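Local coordinates for protein Cj0977 (Campylobacter jejuni, PDB 3BNV) that is of unknown biochemical function but serves as a sigma28-regulated, nonflagellar virulence factor with a hot-dog fold, at residues E24-C28 and Q79-E85; T33-I39 and A72-V77; K119-V125 and G137-S143. All coordinates share one frame. Numbering follows the deposited sequence.

In the fold
The three contacts centre on helix 67-82, the central helix of a hot-dog fold, and the antiparallel sheet that curls about it: contacts 1 and 2 use the helix itself, contact 3 the sheet. The centres of contacts 1 and 2 are about 12 Å apart, and they meet where Ala-80 CB lies 3.8 Å from Ile-39 CD1. Contact 3 is a hairpin; its centre is about 12 Å from that of contact 1 and about 15 Å from that of contact 2. Its inward residues reach both, with Val-123 CG1 3.6 Å from Ser-81 OG and Val-125 CG1 3.8 Å from Val-77 CG1. Contacts 1 and 2 also touch the second subunit, whereas no other chain of the assembly touches contact 3.

Contact 1: E24-C28 and Q79-E85; sequences ELLTC and QASINKE
Residues 24-28 form an irregular loop that passes over the C-terminal end of helix 67-82 and the turn after it, burying 449 Å² between the segments. At Glu-24 the carbonyl is the part that engages: Glu-24 O accepts a hydrogen bond from Asn-83 ND2 (3.0 Å, 170°). Leu-25, extended at phi/psi -74/120, places CD2 4.2 Å from Ala-80 CB, an apolar touch on the last helical turn. Leu-26 N then donates to Asn-83 OD1 (2.7 Å, 175°), so one carboxamide, with chi1 at -161° (t), spans Leu-25 and pairs with a backbone C=O and N-H much as a peptide group would. Asn-83 is the first residue after the helix to leave helical phi/psi: its N still bonds Gln-79 O (2.9 Å), but its phi/psi of 56/48 is left-handed and turns the chain out toward the loop. This helix is the core helix of the hot-dog fold, and the two bonds tie the loop between helices 15-22 and 33-36 to its C-terminal end. Leu-26 CA and Glu-85 CA are the nearest CA pair, 4.7 Å apart, with Leu-26 CB 4.2 Å from Glu-85 CB. Thr-27, with chi1 t, fits between helix and turn; its CG2 is 4.0 Å from Ala-80 CA and its CB 3.7 Å from Lys-84 O. Cys-28 takes left-handed angles (47/51) and puts SG 3.4 Å from Gln-79 NE2, while Gln-79 OE1 hydrogen-bonds Ser-87. Phe-66 of the second subunit packs on both Cys-28 and Gln-79.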
# COMPACT_ATOMS: atom_id res chain seq x y z
N GLU A 24 -7.97 13.20 -18.40
CA GLU A 24 -7.24 14.25 -17.67
C GLU A 24 -6.09 13.73 -16.81
O GLU A 24 -5.20 14.49 -16.45
CB GLU A 24 -8.18 15.05 -16.76
CG GLU A 24 -8.91 16.21 -17.42
CD GLU A 24 -10.24 16.51 -16.74
OE1 GLU A 24 -10.22 16.98 -15.58
OE2 GLU A 24 -11.31 16.28 -17.35
N LEU A 25 -6.12 12.45 -16.45
CA LEU A 25 -5.16 11.92 -15.49
C LEU A 25 -3.78 11.78 -16.13
O LEU A 25 -3.61 11.05 -17.10
CB LEU A 25 -5.66 10.58 -14.95
CG LEU A 25 -5.69 10.38 -13.43
CD1 LEU A 25 -4.32 10.57 -12.91
CD2 LEU A 25 -6.58 11.42 -12.81
N LEU A 26 -2.80 12.48 -15.57
CA LEU A 26 -1.42 12.40 -16.05
C LEU A 26 -0.60 11.45 -15.19
O LEU A 26 0.43 10.95 -15.62
CB LEU A 26 -0.76 13.79 -16.08
CG LEU A 26 -1.19 14.81 -17.15
CD1 LEU A 26 -0.72 16.22 -16.83
CD2 LEU A 26 -0.68 14.39 -18.52
N THR A 27 -1.07 11.20 -13.97
CA THR A 27 -0.31 10.43 -12.99
C THR A 27 -0.59 8.94 -13.08
O THR A 27 -1.70 8.54 -13.35
CB THR A 27 -0.63 10.90 -11.55
OG1 THR A 27 0.29 10.33 -10.61
CG2 THR A 27 -2.02 10.50 -11.16
N CYS A 28 0.42 8.12 -12.84
CA CYS A 28 0.22 6.67 -12.80
C CYS A 28 -0.59 6.12 -13.97
O CYS A 28 -1.54 5.36 -13.79
CB CYS A 28 -0.42 6.26 -11.46
SG CYS A 28 0.50 6.88 -10.01
N GLN A 79 -2.09 11.06 -5.34
CA GLN A 79 -1.39 11.53 -6.52
C GLN A 79 -2.35 12.13 -7.52
O GLN A 79 -2.02 13.10 -8.16
CB GLN A 79 -0.57 10.43 -7.16
CG GLN A 79 0.56 9.91 -6.29
CD GLN A 79 1.60 9.21 -7.11
OE1 GLN A 79 2.31 9.86 -7.87
NE2 GLN A 79 1.70 7.90 -6.99
N ALA A 80 -3.56 11.59 -7.63
CA ALA A 80 -4.51 12.17 -8.58
C ALA A 80 -4.91 13.60 -8.19
O ALA A 80 -5.25 14.40 -9.06
CB ALA A 80 -5.69 11.32 -8.71
N SER A 81 -4.85 13.92 -6.91
CA SER A 81 -5.23 15.25 -6.43
C SER A 81 -4.24 16.31 -6.87
O SER A 81 -4.57 17.48 -6.89
CB SER A 81 -5.32 15.27 -4.91
OG SER A 81 -4.03 15.19 -4.33
N ILE A 82 -3.01 15.91 -7.18
CA ILE A 82 -1.98 16.81 -7.67
C ILE A 82 -1.90 16.73 -9.19
O ILE A 82 -1.69 17.72 -9.87
CB ILE A 82 -0.61 16.40 -7.13
CG1 ILE A 82 -0.65 16.46 -5.61
CG2 ILE A 82 0.51 17.28 -7.73
CD1 ILE A 82 -1.39 17.68 -5.11
N ASN A 83 -2.05 15.52 -9.72
CA ASN A 83 -2.12 15.28 -11.16
C ASN A 83 -0.93 15.80 -11.98
O ASN A 83 -1.11 16.45 -13.01
CB ASN A 83 -3.40 15.84 -11.78
CG ASN A 83 -3.70 15.22 -13.13
OD1 ASN A 83 -3.22 14.13 -13.43
ND2 ASN A 83 -4.49 15.89 -13.94
N LYS A 84 0.27 15.51 -11.53
CA LYS A 84 1.45 15.84 -12.29
C LYS A 84 1.95 14.60 -13.02
O LYS A 84 1.82 13.48 -12.53
CB LYS A 84 2.54 16.35 -11.36
CG LYS A 84 2.25 17.72 -10.80
CD LYS A 84 2.72 18.82 -11.71
CE LYS A 84 2.22 20.17 -11.26
NZ LYS A 84 2.70 21.20 -12.22
N GLU A 85 2.52 14.79 -14.20
CA GLU A 85 2.94 13.64 -14.97
C GLU A 85 4.05 12.87 -14.27
O GLU A 85 4.08 11.66 -14.32
CB GLU A 85 3.40 14.04 -16.36
CG GLU A 85 3.82 12.86 -17.20
CD GLU A 85 4.05 13.23 -18.62
OE1 GLU A 85 4.07 12.32 -19.48
OE2 GLU A 85 4.22 14.45 -18.87

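Contact 2: T33-I39 and A72-V77; sequences TSLAGTI and AAANYV
Ala-72 to Val-77 is regular helix, part of the central helix of the hot-dog fold, and meets a short, weakly bonded helical turn (33-36) that runs through Gly-37 into strand 38-43. Ala-72 points toward that turn, its CB 4.5 Å from Ala-36 CB. Next comes the nearest CA pair, Ala-73 CA 4.4 Å from Ala-36 CA: Ala-73 CA makes a CA-H...O contact with Ala-36 O (3.2 Å, 145° at H). Gly-37, at phi/psi 97/179, lets the chain leave the turn here; a CB would be jammed against the Ala-36 carbonyl oxygen and would point at the helix, 4.1 Å from Ala-73 CB. Tyr-76, chi1 t, fills the centre. Its ring edge faces Ala-36 O and Gly-37 O, the latter 3.3 Å from CE1, while Ile-39 CD1 sits over one face, 3.8 Å from the centroid and 18° off the normal, a CH-pi contact. Phe-66 of the second subunit also packs on Tyr-76. Val-77 closes the row, its CA 4.1 Å from Ile-39 CD1. No direct hydrogen bond crosses the interface; one water donates to Ala-36 O (2.7 Å) and Ala-73 O (2.9 Å), and another joins Ile-39 N (2.8 Å) to Tyr-76 OH (2.6 Å), so water, not direct pairing, links these four polar atoms, while small and apolar side chains set the spacing.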
# COMPACT_ATOMS: atom_id res chain seq x y z
N THR A 33 -5.79 -0.52 -12.14
CA THR A 33 -6.90 0.12 -11.44
C THR A 33 -7.77 -0.89 -10.70
O THR A 33 -8.67 -0.50 -9.93
CB THR A 33 -7.80 0.97 -12.39
OG1 THR A 33 -8.41 0.13 -13.37
CG2 THR A 33 -7.01 2.02 -13.12
N SER A 34 -7.52 -2.19 -10.93
CA SER A 34 -8.28 -3.26 -10.27
C SER A 34 -7.75 -3.48 -8.86
O SER A 34 -8.41 -4.15 -8.04
CB SER A 34 -8.11 -4.57 -11.02
OG SER A 34 -8.75 -4.54 -12.29
N LEU A 35 -6.55 -2.96 -8.58
CA LEU A 35 -5.89 -3.16 -7.30
C LEU A 35 -5.83 -1.87 -6.50
O LEU A 35 -5.76 -1.89 -5.26
CB LEU A 35 -4.45 -3.65 -7.49
CG LEU A 35 -4.09 -4.93 -8.26
CD1 LEU A 35 -2.61 -5.00 -8.42
CD2 LEU A 35 -4.57 -6.18 -7.54
N ALA A 36 -5.84 -0.73 -7.19
CA ALA A 36 -5.71 0.54 -6.50
C ALA A 36 -6.98 1.39 -6.58
O ALA A 36 -7.05 2.45 -6.00
CB ALA A 36 -4.52 1.32 -7.04
N GLY A 37 -7.98 0.92 -7.31
CA GLY A 37 -9.20 1.69 -7.43
C GLY A 37 -9.24 2.52 -8.71
O GLY A 37 -8.29 2.52 -9.51
N THR A 38 -10.35 3.22 -8.88
CA THR A 38 -10.56 4.08 -10.03
C THR A 38 -10.84 5.52 -9.61
O THR A 38 -11.58 5.78 -8.67
CB THR A 38 -11.77 3.61 -10.80
OG1 THR A 38 -11.50 2.30 -11.29
CG2 THR A 38 -12.07 4.53 -11.93
N ILE A 39 -10.22 6.47 -10.30
CA ILE A 39 -10.45 7.88 -10.02
C ILE A 39 -11.75 8.29 -10.67
O ILE A 39 -11.99 8.00 -11.83
CB ILE A 39 -9.32 8.73 -10.57
CG1 ILE A 39 -7.97 8.13 -10.18
CG2 ILE A 39 -9.43 10.16 -10.06
CD1 ILE A 39 -7.71 8.14 -8.68
N ALA A 72 -2.83 1.47 -0.94
CA ALA A 72 -2.67 1.65 -2.36
C ALA A 72 -3.70 2.62 -2.90
O ALA A 72 -3.37 3.52 -3.65
CB ALA A 72 -2.74 0.34 -3.08
N ALA A 73 -4.96 2.43 -2.54
CA ALA A 73 -5.99 3.30 -3.07
C ALA A 73 -5.71 4.76 -2.62
O ALA A 73 -5.78 5.69 -3.42
CB ALA A 73 -7.34 2.83 -2.61
N ALA A 74 -5.35 4.94 -1.36
CA ALA A 74 -5.05 6.27 -0.86
C ALA A 74 -3.86 6.90 -1.59
O ALA A 74 -3.84 8.10 -1.91
CB ALA A 74 -4.79 6.21 0.61
N ASN A 75 -2.87 6.07 -1.86
CA ASN A 75 -1.69 6.47 -2.57
C ASN A 75 -2.08 6.97 -3.98
O ASN A 75 -1.61 8.01 -4.47
CB ASN A 75 -0.75 5.27 -2.59
CG ASN A 75 0.58 5.55 -3.24
OD1 ASN A 75 0.79 6.59 -3.90
ND2 ASN A 75 1.49 4.60 -3.10
N TYR A 76 -2.97 6.25 -4.62
CA TYR A 76 -3.40 6.62 -5.96
C TYR A 76 -4.21 7.93 -5.96
O TYR A 76 -3.86 8.87 -6.65
CB TYR A 76 -4.13 5.43 -6.57
CG TYR A 76 -4.58 5.54 -8.00
CD1 TYR A 76 -5.76 4.98 -8.40
CD2 TYR A 76 -3.81 6.16 -8.95
CE1 TYR A 76 -6.19 5.04 -9.72
CE2 TYR A 76 -4.23 6.25 -10.28
CZ TYR A 76 -5.42 5.69 -10.65
OH TYR A 76 -5.86 5.75 -11.96
N VAL A 77 -5.26 8.02 -5.16
CA VAL A 77 -6.06 9.24 -5.14
C VAL A 77 -5.27 10.48 -4.62
O VAL A 77 -5.50 11.60 -5.06
CB VAL A 77 -7.41 9.06 -4.42
CG1 VAL A 77 -7.24 9.12 -2.92
CG2 VAL A 77 -8.34 10.12 -4.82
O HOH W 1 -7.74 5.03 -5.44
O HOH W 2 -8.43 6.03 -12.39

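Contact 3: K119-V125 and G137-S143; sequences KKRDVKV and GTIQVVS
Strands 120-129 and 132-143 form an antiparallel beta hairpin in the hot-dog sheet; the short segment axes here approach to 4.6 Å with their directions 154° apart. Hydrogen-bonded pairs are Arg-121/Val-141 (N to O 2.8 Å both ways), Val-123/Ile-139 (Val-123 N to Ile-139 O 2.9 Å, Ile-139 N to Val-123 O 2.8 Å) and Val-125/Gly-137 (Val-125 N to Gly-137 O 2.7 Å, Gly-137 N to Val-125 O 2.8 Å). Ser-143 N adds a bond to Lys-119 O (3.1 Å). The alternate residues bond away from the hairpin partner: Asp-122 with Leu-113, Lys-124 with His-111, Thr-138 with Lys-93 and Gln-140 with Ile-90 and Gly-91. Val-123, Val-125, Ile-139 and Val-141 share one face, where helix 67-82 covers Val-123 and Val-125; Val-123 CG2 touches Val-141 CG2 at 3.9 Å. Arg-121 NH2 hydrogen-bonds Asn-45 OD1 and Leu-113 O, and Lys-119 NZ salt-bridges Asp-145. On the other face, Gln-140 NE2 donates a weak 3.5 Å hydrogen bond to Asp-122 OD1.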
# COMPACT_ATOMS: atom_id res chain seq x y z
N LYS A 119 7.23 22.00 -5.05
CA LYS A 119 6.96 20.69 -5.69
C LYS A 119 6.61 19.59 -4.68
O LYS A 119 6.15 18.51 -5.07
CB LYS A 119 8.16 20.25 -6.54
CG LYS A 119 8.44 21.14 -7.73
CD LYS A 119 9.75 20.74 -8.36
CE LYS A 119 10.08 21.65 -9.55
NZ LYS A 119 9.07 21.48 -10.63
N LYS A 120 6.83 19.86 -3.39
CA LYS A 120 6.46 18.95 -2.31
C LYS A 120 5.10 19.38 -1.72
O LYS A 120 4.94 20.52 -1.25
CB LYS A 120 7.57 18.92 -1.26
CG LYS A 120 7.24 18.17 0.03
CD LYS A 120 8.32 18.39 1.10
CE LYS A 120 7.90 17.74 2.43
NZ LYS A 120 9.05 17.24 3.29
N ARG A 121 4.14 18.47 -1.77
CA ARG A 121 2.75 18.72 -1.37
C ARG A 121 2.27 17.72 -0.33
O ARG A 121 2.58 16.52 -0.42
CB ARG A 121 1.84 18.57 -2.58
CG ARG A 121 2.35 19.16 -3.86
CD ARG A 121 2.22 20.68 -3.84
NE ARG A 121 0.94 21.09 -3.31
CZ ARG A 121 -0.12 21.41 -4.05
NH1 ARG A 121 -0.05 21.36 -5.37
NH2 ARG A 121 -1.25 21.78 -3.48
N ASP A 122 1.48 18.22 0.63
CA ASP A 122 0.83 17.36 1.64
C ASP A 122 -0.62 17.12 1.23
O ASP A 122 -1.34 18.05 0.93
CB ASP A 122 0.90 18.01 3.04
CG ASP A 122 2.34 18.33 3.47
OD1 ASP A 122 3.27 17.62 3.03
OD2 ASP A 122 2.55 19.29 4.26
N VAL A 123 -1.05 15.87 1.24
CA VAL A 123 -2.39 15.53 0.81
C VAL A 123 -3.14 14.79 1.91
O VAL A 123 -2.65 13.81 2.46
CB VAL A 123 -2.34 14.67 -0.45
CG1 VAL A 123 -3.76 14.25 -0.89
CG2 VAL A 123 -1.61 15.41 -1.56
N LYS A 124 -4.34 15.27 2.22
CA LYS A 124 -5.15 14.66 3.27
C LYS A 124 -6.11 13.68 2.57
O LYS A 124 -6.84 14.07 1.65
CB LYS A 124 -5.88 15.78 4.03
CG LYS A 124 -5.88 15.65 5.52
CD LYS A 124 -6.47 14.27 5.94
CE LYS A 124 -6.57 14.09 7.48
NZ LYS A 124 -5.34 13.46 8.08
N VAL A 125 -6.06 12.41 2.95
CA VAL A 125 -6.93 11.40 2.36
C VAL A 125 -7.84 10.79 3.43
O VAL A 125 -7.41 10.55 4.57
CB VAL A 125 -6.14 10.26 1.72
CG1 VAL A 125 -7.05 9.39 0.87
CG2 VAL A 125 -4.96 10.79 0.90
N GLY A 137 -5.48 9.61 6.43
CA GLY A 137 -4.05 9.70 6.25
C GLY A 137 -3.52 10.95 5.57
O GLY A 137 -4.24 11.63 4.83
N THR A 138 -2.25 11.24 5.82
CA THR A 138 -1.57 12.30 5.11
C THR A 138 -0.48 11.70 4.25
O THR A 138 0.36 10.93 4.74
CB THR A 138 -0.88 13.26 6.06
OG1 THR A 138 -1.83 13.86 6.95
CG2 THR A 138 -0.24 14.35 5.25
N ILE A 139 -0.45 12.10 2.99
CA ILE A 139 0.55 11.58 2.07
C ILE A 139 1.34 12.70 1.42
O ILE A 139 0.78 13.66 0.93
CB ILE A 139 -0.14 10.71 1.02
CG1 ILE A 139 -0.71 9.47 1.70
CG2 ILE A 139 0.82 10.32 -0.05
CD1 ILE A 139 -1.28 8.50 0.73
N GLN A 140 2.66 12.57 1.42
CA GLN A 140 3.50 13.61 0.86
C GLN A 140 3.89 13.26 -0.57
O GLN A 140 4.56 12.27 -0.80
CB GLN A 140 4.73 13.80 1.75
CG GLN A 140 4.46 14.40 3.12
CD GLN A 140 5.76 14.65 3.90
OE1 GLN A 140 6.61 13.75 4.02
NE2 GLN A 140 5.94 15.88 4.42
N VAL A 141 3.44 14.07 -1.52
CA VAL A 141 3.72 13.87 -2.94
C VAL A 141 4.76 14.88 -3.41
O VAL A 141 4.68 16.03 -3.08
CB VAL A 141 2.46 14.12 -3.81
CG1 VAL A 141 2.76 13.76 -5.26
CG2 VAL A 141 1.24 13.34 -3.29
N VAL A 142 5.75 14.44 -4.17
CA VAL A 142 6.71 15.35 -4.77
C VAL A 142 6.71 15.15 -6.28
O VAL A 142 6.57 14.01 -6.76
CB VAL A 142 8.16 15.12 -4.27
CG1 VAL A 142 9.10 15.92 -5.09
CG2 VAL A 142 8.30 15.50 -2.80
N SER A 143 6.87 16.24 -7.03
CA SER A 143 6.89 16.12 -8.48
C SER A 143 8.17 16.67 -9.10
O SER A 143 8.92 17.43 -8.48
CB SER A 143 5.65 16.74 -9.13
OG SER A 143 5.49 18.09 -8.76